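Local coordinates for protein crustacyanin-C1 subunit (PDB 1I4U) that binds the carotenoid astaxanthin and, assembled with other crustacyanin subunits, provides the blue coloration of the lobster carapace, at residues Y31-Q37 against V52-Y56; Q62-S67 against K78-Y84; A102-V106 against L118-I122; D131-I135 against V159-F164. All blocks are in the same frame, centred on the assembly; numbering follows the deposited sequence.

Interaction 1: Y31-Q37 against V52-Y56; sequences YAGVWYQ and VRNEY
The first strand of the lipocalin barrel, opening with the family's Gly-x-Trp signature (Gly-33, Val-34, Trp-35), pairs antiparallel with 52-56; their axes approach to 4.6 Å at 157°. Gly-33/Tyr-56 and Trp-35/Asn-54 are hydrogen-bonded pairs, and Val-34/Glu-55 and Tyr-36/Arg-53 non-hydrogen-bonded ones. In the first, Gly-33 N reaches Tyr-56 O at 2.9 Å and Tyr-56 N reaches Gly-33 O at 2.8 Å; in the second, Trp-35 N to Asn-54 O and Asn-54 N to Trp-35 O are both 2.8 Å. Gln-37 N adds a bond to Val-52 O at 3.0 Å. Gly-33 has phi/psi 98/-156, where a CB would strike the carbonyl O of Ala-32.

Aromatic packing joins Tyr-31 (chi1 t), Trp-35 (chi1 m) and Tyr-56 (chi1 m). The Trp-35 five-membered ring points its edge at the Tyr-56 face (centroids 5.6 Å, planes 60°), with Arg-138 cation-pi on the indole. Tyr-31 CE2 meets Tyr-56 CE2 obliquely at 3.6 Å. Trp-35 NE1 also donates to Tyr-31 O, four residues back, at 2.9 Å.

On the Val-34 face, Arg-53 (chi1 to chi3 all t) salt-bridges through NH1 to Glu-55 OE1 at 2.9 Å. A water joins Tyr-36 OH (2.7 Å) to Arg-53 NE (2.8 Å).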
# COMPACT_ATOMS: atom_id res chain seq x y z
N TYR A 31 -19.03 -2.01 -14.71
CA TYR A 31 -18.23 -2.70 -13.71
C TYR A 31 -18.80 -2.58 -12.30
O TYR A 31 -18.40 -3.29 -11.38
CB TYR A 31 -16.78 -2.19 -13.75
CG TYR A 31 -15.81 -3.08 -13.02
CD1 TYR A 31 -15.38 -4.32 -13.49
CD2 TYR A 31 -15.29 -2.62 -11.80
CE1 TYR A 31 -14.49 -5.09 -12.79
CE2 TYR A 31 -14.39 -3.43 -11.12
CZ TYR A 31 -13.99 -4.65 -11.60
OH TYR A 31 -13.11 -5.42 -10.87
N ALA A 32 -19.75 -1.66 -12.16
CA ALA A 32 -20.37 -1.45 -10.83
C ALA A 32 -21.30 -2.62 -10.50
O ALA A 32 -21.50 -3.54 -11.28
CB ALA A 32 -21.06 -0.13 -10.78
N GLY A 33 -21.84 -2.58 -9.30
CA GLY A 33 -22.73 -3.61 -8.81
C GLY A 33 -21.94 -4.59 -7.93
O GLY A 33 -20.88 -4.29 -7.35
N VAL A 34 -22.49 -5.80 -7.85
CA VAL A 34 -22.00 -6.80 -6.90
C VAL A 34 -21.11 -7.81 -7.59
O VAL A 34 -21.50 -8.38 -8.61
CB VAL A 34 -23.20 -7.48 -6.20
CG1 VAL A 34 -22.70 -8.58 -5.26
CG2 VAL A 34 -24.00 -6.44 -5.45
N TRP A 35 -19.93 -8.00 -7.02
CA TRP A 35 -18.99 -9.03 -7.45
C TRP A 35 -18.61 -9.93 -6.27
O TRP A 35 -18.28 -9.43 -5.20
CB TRP A 35 -17.71 -8.40 -7.94
CG TRP A 35 -17.70 -7.68 -9.26
CD1 TRP A 35 -17.75 -6.33 -9.41
CD2 TRP A 35 -17.63 -8.24 -10.56
NE1 TRP A 35 -17.70 -6.01 -10.76
CE2 TRP A 35 -17.64 -7.17 -11.48
CE3 TRP A 35 -17.57 -9.55 -11.02
CZ2 TRP A 35 -17.58 -7.35 -12.88
CZ3 TRP A 35 -17.51 -9.76 -12.37
CH2 TRP A 35 -17.52 -8.67 -13.27
N TYR A 36 -18.63 -11.22 -6.47
CA TYR A 36 -18.22 -12.18 -5.46
C TYR A 36 -16.80 -12.62 -5.74
O TYR A 36 -16.40 -12.81 -6.88
CB TYR A 36 -19.14 -13.41 -5.51
CG TYR A 36 -20.60 -13.06 -5.26
CD1 TYR A 36 -21.43 -12.69 -6.29
CD2 TYR A 36 -21.14 -13.08 -3.97
CE1 TYR A 36 -22.76 -12.37 -6.07
CE2 TYR A 36 -22.45 -12.73 -3.75
CZ TYR A 36 -23.27 -12.37 -4.81
OH TYR A 36 -24.57 -12.04 -4.59
N GLN A 37 -15.99 -12.80 -4.70
CA GLN A 37 -14.63 -13.28 -4.89
C GLN A 37 -14.67 -14.78 -5.02
O GLN A 37 -14.90 -15.47 -4.02
CB GLN A 37 -13.77 -12.87 -3.70
CG GLN A 37 -12.29 -13.32 -3.84
CD GLN A 37 -11.60 -12.94 -2.55
OE1 GLN A 37 -11.13 -11.84 -2.26
NE2 GLN A 37 -11.49 -13.73 -1.54
N VAL A 52 -17.11 -13.57 0.49
CA VAL A 52 -16.62 -12.24 0.13
C VAL A 52 -17.45 -11.64 -1.00
O VAL A 52 -17.48 -12.20 -2.11
CB VAL A 52 -15.15 -12.32 -0.28
CG1 VAL A 52 -14.66 -10.95 -0.68
CG2 VAL A 52 -14.28 -12.92 0.85
N ARG A 53 -18.12 -10.55 -0.69
CA ARG A 53 -19.10 -9.90 -1.52
C ARG A 53 -18.71 -8.42 -1.62
O ARG A 53 -18.68 -7.74 -0.61
CB ARG A 53 -20.48 -10.03 -0.92
CG ARG A 53 -21.62 -9.42 -1.67
CD ARG A 53 -22.92 -9.46 -0.86
NE ARG A 53 -24.11 -9.02 -1.54
CZ ARG A 53 -24.51 -7.77 -1.71
NH1 ARG A 53 -23.76 -6.78 -1.21
NH2 ARG A 53 -25.64 -7.53 -2.36
N ASN A 54 -18.40 -7.98 -2.82
CA ASN A 54 -17.89 -6.61 -3.05
C ASN A 54 -18.94 -5.85 -3.86
O ASN A 54 -19.20 -6.16 -5.00
CB ASN A 54 -16.56 -6.64 -3.75
CG ASN A 54 -15.51 -7.49 -3.08
OD1 ASN A 54 -15.23 -7.22 -1.92
ND2 ASN A 54 -14.99 -8.51 -3.77
N GLU A 55 -19.53 -4.85 -3.20
CA GLU A 55 -20.58 -4.03 -3.80
C GLU A 55 -19.95 -2.69 -4.20
O GLU A 55 -19.44 -1.98 -3.35
CB GLU A 55 -21.76 -3.86 -2.82
CG GLU A 55 -22.91 -3.14 -3.45
CD GLU A 55 -24.12 -3.14 -2.53
OE1 GLU A 55 -24.22 -3.89 -1.55
OE2 GLU A 55 -24.95 -2.27 -2.80
N TYR A 56 -19.98 -2.41 -5.49
CA TYR A 56 -19.37 -1.23 -6.05
C TYR A 56 -20.43 -0.22 -6.54
O TYR A 56 -21.36 -0.59 -7.28
CB TYR A 56 -18.54 -1.62 -7.27
CG TYR A 56 -17.28 -2.39 -6.96
CD1 TYR A 56 -16.88 -2.92 -5.75
CD2 TYR A 56 -16.36 -2.57 -7.96
CE1 TYR A 56 -15.75 -3.60 -5.48
CE2 TYR A 56 -15.22 -3.26 -7.66
CZ TYR A 56 -14.88 -3.80 -6.49
OH TYR A 56 -13.67 -4.43 -6.34
O HOH W 1 -12.03 -4.33 -8.66
O HOH W 2 -25.88 -10.96 -2.50

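Interaction 2: Q62-S67 against K78-Y84. Unlike the reference sequence in segment 62-67: Glu-66 (reference Lys).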
# COMPACT_ATOMS: atom_id res chain seq x y z
N GLN A 62 -15.09 7.73 -9.18
CA GLN A 62 -14.46 6.59 -8.54
C GLN A 62 -15.58 5.64 -8.15
O GLN A 62 -16.76 5.97 -8.26
CB GLN A 62 -13.73 7.04 -7.27
CG GLN A 62 -14.72 7.33 -6.16
CD GLN A 62 -14.06 7.79 -4.89
OE1 GLN A 62 -14.77 7.99 -3.91
NE2 GLN A 62 -12.75 7.92 -4.88
N PHE A 63 -15.17 4.51 -7.65
CA PHE A 63 -16.06 3.53 -7.03
C PHE A 63 -15.93 3.59 -5.54
O PHE A 63 -14.83 3.58 -4.99
CB PHE A 63 -15.74 2.12 -7.50
CG PHE A 63 -15.81 1.84 -8.98
CD1 PHE A 63 -14.69 2.01 -9.75
CD2 PHE A 63 -16.97 1.39 -9.58
CE1 PHE A 63 -14.72 1.74 -11.11
CE2 PHE A 63 -17.02 1.10 -10.93
CZ PHE A 63 -15.88 1.24 -11.70
N VAL A 64 -17.08 3.60 -4.89
CA VAL A 64 -17.22 3.36 -3.49
C VAL A 64 -17.58 1.90 -3.28
O VAL A 64 -18.41 1.33 -3.99
CB VAL A 64 -18.35 4.25 -2.91
CG1 VAL A 64 -18.64 3.94 -1.47
CG2 VAL A 64 -17.91 5.71 -3.15
N ILE A 65 -16.91 1.24 -2.35
CA ILE A 65 -16.98 -0.20 -2.21
C ILE A 65 -17.45 -0.53 -0.81
O ILE A 65 -16.91 0.02 0.14
CB ILE A 65 -15.64 -0.93 -2.44
CG1 ILE A 65 -14.97 -0.51 -3.71
CG2 ILE A 65 -15.86 -2.44 -2.40
CD1 ILE A 65 -13.55 -0.97 -3.87
N GLU A 66 -18.40 -1.46 -0.71
CA GLU A 66 -18.70 -2.11 0.55
C GLU A 66 -18.35 -3.59 0.34
O GLU A 66 -18.96 -4.28 -0.47
CB GLU A 66 -20.17 -1.94 0.97
CG GLU A 66 -20.53 -0.48 1.21
CD GLU A 66 -21.94 -0.28 1.65
OE1 GLU A 66 -22.07 0.37 2.69
OE2 GLU A 66 -22.73 -0.79 0.88
N SER A 67 -17.33 -4.07 1.06
CA SER A 67 -16.89 -5.43 1.00
C SER A 67 -17.31 -6.12 2.29
O SER A 67 -17.04 -5.63 3.38
CB SER A 67 -15.37 -5.52 0.84
OG SER A 67 -14.96 -5.07 -0.42
N LYS A 78 -17.71 -5.85 7.61
CA LYS A 78 -17.83 -4.92 6.51
C LYS A 78 -16.59 -4.04 6.47
O LYS A 78 -16.22 -3.52 7.53
CB LYS A 78 -19.05 -4.01 6.59
CG LYS A 78 -19.23 -2.96 5.50
CD LYS A 78 -20.53 -2.21 5.64
CE LYS A 78 -20.25 -0.82 6.15
NZ LYS A 78 -21.52 -0.09 6.47
N ARG A 79 -16.05 -3.90 5.27
CA ARG A 79 -14.93 -3.03 5.01
C ARG A 79 -15.31 -2.02 3.96
O ARG A 79 -15.84 -2.37 2.93
CB ARG A 79 -13.73 -3.81 4.50
CG ARG A 79 -13.29 -4.80 5.55
CD ARG A 79 -12.06 -5.50 5.06
NE ARG A 79 -10.94 -4.51 5.21
CZ ARG A 79 -9.80 -4.78 4.54
NH1 ARG A 79 -9.61 -5.87 3.78
NH2 ARG A 79 -8.79 -3.94 4.65
N ASN A 80 -15.02 -0.74 4.22
CA ASN A 80 -15.23 0.37 3.27
C ASN A 80 -13.99 0.60 2.41
O ASN A 80 -12.90 0.75 2.96
CB ASN A 80 -15.56 1.65 4.00
CG ASN A 80 -16.86 1.57 4.78
OD1 ASN A 80 -17.90 1.28 4.19
ND2 ASN A 80 -16.84 1.81 6.07
N GLY A 81 -14.22 0.56 1.11
CA GLY A 81 -13.15 0.72 0.15
C GLY A 81 -13.47 1.74 -0.89
O GLY A 81 -14.60 2.25 -1.01
N LYS A 82 -12.45 2.10 -1.69
CA LYS A 82 -12.57 2.96 -2.85
C LYS A 82 -11.68 2.43 -3.96
O LYS A 82 -10.65 1.84 -3.69
CB LYS A 82 -12.12 4.40 -2.56
CG LYS A 82 -12.99 5.17 -1.61
CD LYS A 82 -12.33 6.50 -1.26
CE LYS A 82 -13.25 7.28 -0.36
NZ LYS A 82 -14.12 8.16 -1.15
N LEU A 83 -12.12 2.68 -5.20
CA LEU A 83 -11.27 2.39 -6.35
C LEU A 83 -11.22 3.68 -7.17
O LEU A 83 -12.26 4.17 -7.57
CB LEU A 83 -11.85 1.19 -7.04
CG LEU A 83 -11.15 0.47 -8.14
CD1 LEU A 83 -9.91 -0.23 -7.64
CD2 LEU A 83 -12.06 -0.56 -8.77
N TYR A 84 -10.05 4.25 -7.36
CA TYR A 84 -9.95 5.56 -8.01
C TYR A 84 -8.74 5.56 -8.92
O TYR A 84 -7.80 4.76 -8.72
CB TYR A 84 -9.87 6.68 -7.00
CG TYR A 84 -8.95 6.52 -5.83
CD1 TYR A 84 -7.58 6.74 -5.95
CD2 TYR A 84 -9.42 6.13 -4.58
CE1 TYR A 84 -6.75 6.59 -4.88
CE2 TYR A 84 -8.57 5.98 -3.51
CZ TYR A 84 -7.23 6.21 -3.63
OH TYR A 84 -6.33 6.07 -2.60
O HOH W 3 -18.16 2.11 1.68
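Six main-chain hydrogen bonds, two for each of three hydrogen-bonded pairs, hold 62-67 against 78-84. Phe-63 N to Leu-83 O and Leu-83 N to Phe-63 O are both 2.9 Å, as are Ile-65 N to Gly-81 O and Gly-81 N to Ile-65 O; Ser-67 N meets Arg-79 O at 2.9 Å and Arg-79 N meets Ser-67 O at 2.7 Å. Ile-65 O accepts a second hydrogen bond, from a water 2.9 Å away that also donates to Asn-80 OD1 at 2.7 Å. The outward-facing peptide groups are engaged by the flanking strands: Val-64 and Glu-66 bond with Ser-57 and Glu-55, while Asn-80, Lys-82 and Tyr-84 bond with Glu-98, Asp-96 and Ser-94. Such pairing of chain neighbours is the up-and-down meander of a lipocalin barrel, and the 152° between the strand axes reflects its twist.

Among the side chains, Lys-82 NZ donates to Gln-62 OE1 at 2.8 Å. Glu-66 OE1 lies 3.8 Å from Lys-78 NZ, a long salt bridge; the stronger partner of Lys-78 is the C-terminal carboxylate of Leu-181. Asn-80 ND2 is taken by Glu-98, Tyr-84 OH by Asp-96, and Ser-67 OG by Asn-54 and Tyr-97. On the face of Phe-63, Ile-65 and Leu-83 the contacts are apolar: Phe-63 CD1 to Leu-83 CD2 is 3.8 Å, and Ile-65 CD1 to Leu-83 CB is 4.2 Å.

Interaction 3: A102-V106 against L118-I122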
# COMPACT_ATOMS: atom_id res chain seq x y z
N ALA A 102 -3.06 1.24 0.21
CA ALA A 102 -3.67 1.28 -1.10
C ALA A 102 -2.69 0.63 -2.07
O ALA A 102 -1.48 0.72 -1.89
CB ALA A 102 -4.03 2.68 -1.62
N ALA A 103 -3.23 0.01 -3.13
CA ALA A 103 -2.38 -0.72 -4.06
C ALA A 103 -2.86 -0.59 -5.48
O ALA A 103 -4.06 -0.33 -5.68
CB ALA A 103 -2.42 -2.21 -3.73
N PRO A 104 -1.98 -0.80 -6.43
CA PRO A 104 -2.49 -0.83 -7.81
C PRO A 104 -3.41 -2.03 -8.00
O PRO A 104 -3.21 -3.09 -7.41
CB PRO A 104 -1.26 -1.08 -8.64
CG PRO A 104 -0.27 -1.67 -7.71
CD PRO A 104 -0.55 -1.05 -6.35
N LEU A 105 -4.39 -1.85 -8.89
CA LEU A 105 -5.30 -2.93 -9.20
C LEU A 105 -5.60 -2.85 -10.69
O LEU A 105 -6.25 -1.92 -11.15
CB LEU A 105 -6.56 -2.85 -8.32
CG LEU A 105 -7.55 -4.03 -8.31
CD1 LEU A 105 -8.38 -4.14 -9.55
CD2 LEU A 105 -6.76 -5.31 -8.03
N VAL A 106 -5.12 -3.86 -11.39
CA VAL A 106 -5.32 -3.96 -12.82
C VAL A 106 -6.44 -4.96 -13.07
O VAL A 106 -6.49 -6.04 -12.45
CB VAL A 106 -4.05 -4.43 -13.50
CG1 VAL A 106 -4.32 -4.65 -14.97
CG2 VAL A 106 -2.94 -3.40 -13.30
N LEU A 118 -8.41 -10.05 -11.76
CA LEU A 118 -7.76 -8.87 -11.17
C LEU A 118 -6.36 -9.17 -10.71
O LEU A 118 -6.07 -10.29 -10.25
CB LEU A 118 -8.57 -8.38 -9.98
CG LEU A 118 -10.08 -8.21 -10.23
CD1 LEU A 118 -10.73 -7.73 -8.92
CD2 LEU A 118 -10.34 -7.35 -11.43
N TYR A 119 -5.49 -8.17 -10.79
CA TYR A 119 -4.08 -8.37 -10.50
C TYR A 119 -3.46 -7.14 -9.83
O TYR A 119 -3.70 -6.01 -10.27
CB TYR A 119 -3.35 -8.64 -11.82
CG TYR A 119 -1.87 -8.96 -11.68
CD1 TYR A 119 -1.47 -10.10 -11.03
CD2 TYR A 119 -0.88 -8.12 -12.17
CE1 TYR A 119 -0.14 -10.46 -10.85
CE2 TYR A 119 0.45 -8.46 -12.02
CZ TYR A 119 0.82 -9.62 -11.36
OH TYR A 119 2.16 -9.92 -11.23
N SER A 120 -2.64 -7.36 -8.82
CA SER A 120 -1.87 -6.33 -8.15
C SER A 120 -0.43 -6.84 -7.97
O SER A 120 -0.26 -8.02 -7.67
CB SER A 120 -2.44 -6.04 -6.77
OG SER A 120 -1.81 -4.96 -6.15
N CYS A 121 0.55 -5.97 -8.14
CA CYS A 121 1.95 -6.41 -7.96
C CYS A 121 2.74 -5.27 -7.34
O CYS A 121 2.47 -4.10 -7.62
CB CYS A 121 2.55 -6.82 -9.31
SG CYS A 121 4.13 -7.68 -9.21
N ILE A 122 3.69 -5.63 -6.50
CA ILE A 122 4.62 -4.70 -5.88
C ILE A 122 6.03 -5.21 -6.04
O ILE A 122 6.26 -6.38 -5.71
CB ILE A 122 4.26 -4.46 -4.41
CG1 ILE A 122 5.12 -3.47 -3.65
CG2 ILE A 122 4.23 -5.73 -3.60
CD1 ILE A 122 5.09 -2.04 -4.17
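Ser-120 OG donates to Pro-104 O at 2.7 Å, and Val-106 with Tyr-119 forms a hydrogen-bonded antiparallel pair: Val-106 N to Tyr-119 O 2.8 Å, Tyr-119 N to Val-106 O 2.9 Å. Beyond this pair the strands, whose axes make 145°, diverge. Pro-104 has no N-H to offer, and its carbonyl O is 4.8 Å from Cys-121 N, so the Ser-120 hydroxyl supplies a bond where main-chain pairing has lapsed. Tyr-119 OH is hydrogen-bonded to Asp-131 OD2 on the next strand.

Packing across the pair is modest. Leu-105 CD2 lies 4.1 Å from Leu-118 CB, Pro-104 CG 3.7 Å from Cys-121 O, and Ala-103 CB 3.7 Å from Ser-120 OG. Phe-101 of the second subunit packs on Ala-103, Pro-104, Ser-120 and Ile-122, placing the parted strands at the dimer contact, and Cys-121 is disulfide-bonded to Cys-12 near the N terminus. The whole is a beta hairpin between successive strands of the lipocalin barrel, splayed at its open end.

Interaction 4: D131-I135 against V159-F164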
# COMPACT_ATOMS: atom_id res chain seq x y z
N ASP A 131 2.86 -10.54 -5.80
CA ASP A 131 1.62 -10.26 -6.52
C ASP A 131 0.46 -11.04 -5.91
O ASP A 131 0.59 -11.97 -5.14
CB ASP A 131 1.77 -10.53 -7.99
CG ASP A 131 2.18 -11.91 -8.40
OD1 ASP A 131 1.97 -12.83 -7.59
OD2 ASP A 131 2.72 -11.98 -9.50
N PHE A 132 -0.69 -10.49 -6.24
CA PHE A 132 -1.96 -10.82 -5.62
C PHE A 132 -2.99 -10.84 -6.76
O PHE A 132 -3.19 -9.83 -7.41
CB PHE A 132 -2.37 -9.82 -4.51
CG PHE A 132 -1.27 -9.77 -3.45
CD1 PHE A 132 -1.13 -10.79 -2.55
CD2 PHE A 132 -0.36 -8.75 -3.43
CE1 PHE A 132 -0.06 -10.78 -1.65
CE2 PHE A 132 0.71 -8.70 -2.53
CZ PHE A 132 0.86 -9.76 -1.66
N SER A 133 -3.61 -12.00 -6.97
CA SER A 133 -4.52 -12.21 -8.06
C SER A 133 -5.87 -12.68 -7.49
O SER A 133 -5.95 -13.31 -6.44
CB SER A 133 -3.97 -13.22 -9.06
OG SER A 133 -2.74 -12.79 -9.60
N PHE A 134 -6.89 -12.35 -8.26
CA PHE A 134 -8.29 -12.59 -7.87
C PHE A 134 -9.10 -12.96 -9.09
O PHE A 134 -8.91 -12.40 -10.14
CB PHE A 134 -8.93 -11.37 -7.24
CG PHE A 134 -8.13 -10.66 -6.16
CD1 PHE A 134 -7.10 -9.81 -6.50
CD2 PHE A 134 -8.41 -10.88 -4.81
CE1 PHE A 134 -6.37 -9.19 -5.51
CE2 PHE A 134 -7.68 -10.22 -3.83
CZ PHE A 134 -6.66 -9.39 -4.19
N ILE A 135 -10.06 -13.87 -8.88
CA ILE A 135 -11.09 -14.17 -9.85
C ILE A 135 -12.40 -13.73 -9.22
O ILE A 135 -12.73 -14.23 -8.12
CB ILE A 135 -11.11 -15.65 -10.27
CG1 ILE A 135 -9.78 -16.05 -10.93
CG2 ILE A 135 -12.25 -16.02 -11.20
CD1 ILE A 135 -9.60 -17.56 -11.10
N VAL A 159 2.03 -15.76 -14.07
CA VAL A 159 1.51 -16.09 -12.76
C VAL A 159 1.20 -17.58 -12.64
O VAL A 159 0.50 -18.05 -13.54
CB VAL A 159 0.29 -15.21 -12.42
CG1 VAL A 159 -0.46 -15.69 -11.17
CG2 VAL A 159 0.76 -13.77 -12.20
N ASP A 160 1.69 -18.27 -11.60
CA ASP A 160 1.48 -19.69 -11.33
C ASP A 160 0.06 -19.88 -10.85
O ASP A 160 -0.27 -19.68 -9.67
CB ASP A 160 2.47 -20.25 -10.28
CG ASP A 160 2.35 -21.76 -10.14
OD1 ASP A 160 1.37 -22.33 -10.66
OD2 ASP A 160 3.23 -22.40 -9.50
N THR A 161 -0.80 -20.27 -11.78
CA THR A 161 -2.21 -20.40 -11.36
C THR A 161 -2.53 -21.50 -10.36
O THR A 161 -3.63 -21.54 -9.78
CB THR A 161 -3.11 -20.56 -12.59
OG1 THR A 161 -2.70 -21.71 -13.31
CG2 THR A 161 -2.93 -19.33 -13.45
N THR A 162 -1.56 -22.38 -10.11
CA THR A 162 -1.76 -23.31 -9.00
C THR A 162 -1.80 -22.61 -7.63
O THR A 162 -2.15 -23.19 -6.60
CB THR A 162 -0.66 -24.39 -9.00
OG1 THR A 162 0.60 -23.79 -8.63
CG2 THR A 162 -0.54 -25.04 -10.38
N ARG A 163 -1.46 -21.33 -7.57
CA ARG A 163 -1.55 -20.51 -6.40
C ARG A 163 -2.98 -20.13 -6.00
O ARG A 163 -3.25 -19.72 -4.89
CB ARG A 163 -0.69 -19.24 -6.60
CG ARG A 163 0.81 -19.54 -6.53
CD ARG A 163 1.64 -18.36 -7.01
NE ARG A 163 1.40 -17.19 -6.12
CZ ARG A 163 1.69 -15.94 -6.46
NH1 ARG A 163 2.22 -15.61 -7.62
NH2 ARG A 163 1.41 -15.00 -5.59
N PHE A 164 -3.94 -20.30 -6.91
CA PHE A 164 -5.32 -19.91 -6.54
C PHE A 164 -5.96 -20.87 -5.56
O PHE A 164 -5.81 -22.08 -5.69
CB PHE A 164 -6.22 -19.87 -7.78
CG PHE A 164 -6.06 -18.58 -8.53
CD1 PHE A 164 -6.72 -17.44 -8.11
CD2 PHE A 164 -5.23 -18.49 -9.62
CE1 PHE A 164 -6.58 -16.25 -8.77
CE2 PHE A 164 -5.09 -17.30 -10.32
CZ PHE A 164 -5.75 -16.17 -9.84
O HOH W 4 -0.67 -14.03 -3.73
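In the lipocalin fold a helix follows the last long barrel strand and packs against the barrel; here the loop leaving helix 144-156 folds back onto that strand at 131-135. The two segments form no sheet with each other, their nearest CA atoms, in Ser-133 and Phe-164, being 7.9 Å apart, so the contact is made chiefly by side chains. The loop's own shape comes from an Asx turn, in which Asp-160 OD1 accepts from Thr-162 N at 3.0 Å, and from the 3-10 turn 161-163, with Arg-163 N bonded to Asp-160 O at 2.9 Å.

That turn presents Arg-163 to the strand. A salt bridge runs from Arg-163 NH1 to Asp-131 OD1 at 2.8 Å, joined by NH2 to the same oxygen at 3.0 Å. Arg-163 NH2 also donates weakly to Asp-131 O at 3.2 Å. The other carboxylate oxygen of Asp-131, OD2, is held by the hydroxyl of Tyr-119.

Next to the charges lies an apolar patch built round Phe-164, whose ring also meets that of Phe-154 on the helix. Ile-135 CD1 sits over the Phe-164 ring face, 4.2 Å from its centroid and 15° off the normal, a CH-pi contact, while Ser-133 CB comes within 3.5 Å of Phe-164 CZ.

Overall arrangement
From the N terminus the contacts close loops in series, none nesting or crossing. Interaction 1 closes a 14-residue link between the first two long barrel strands, interaction 2 a 10-residue one between the next two, and interaction 3 the hairpin of strands 102-110 and 115-123, with 11 residues between its segments. Interaction 4 spans 23 residues, including helix 144-156. Strands 52-58 and 63-68 join interactions 1 and 2 (centres 10 Å apart); strands 115-123 and 128-137 join interactions 3 and 4 (12 Å). Strands 33-41 and 128-137 are neighbours, so the sheet curls back and closes the barrel, although interactions 1 and 4 have centres 19 Å apart. Interactions 2 and 3 both touch the second subunit.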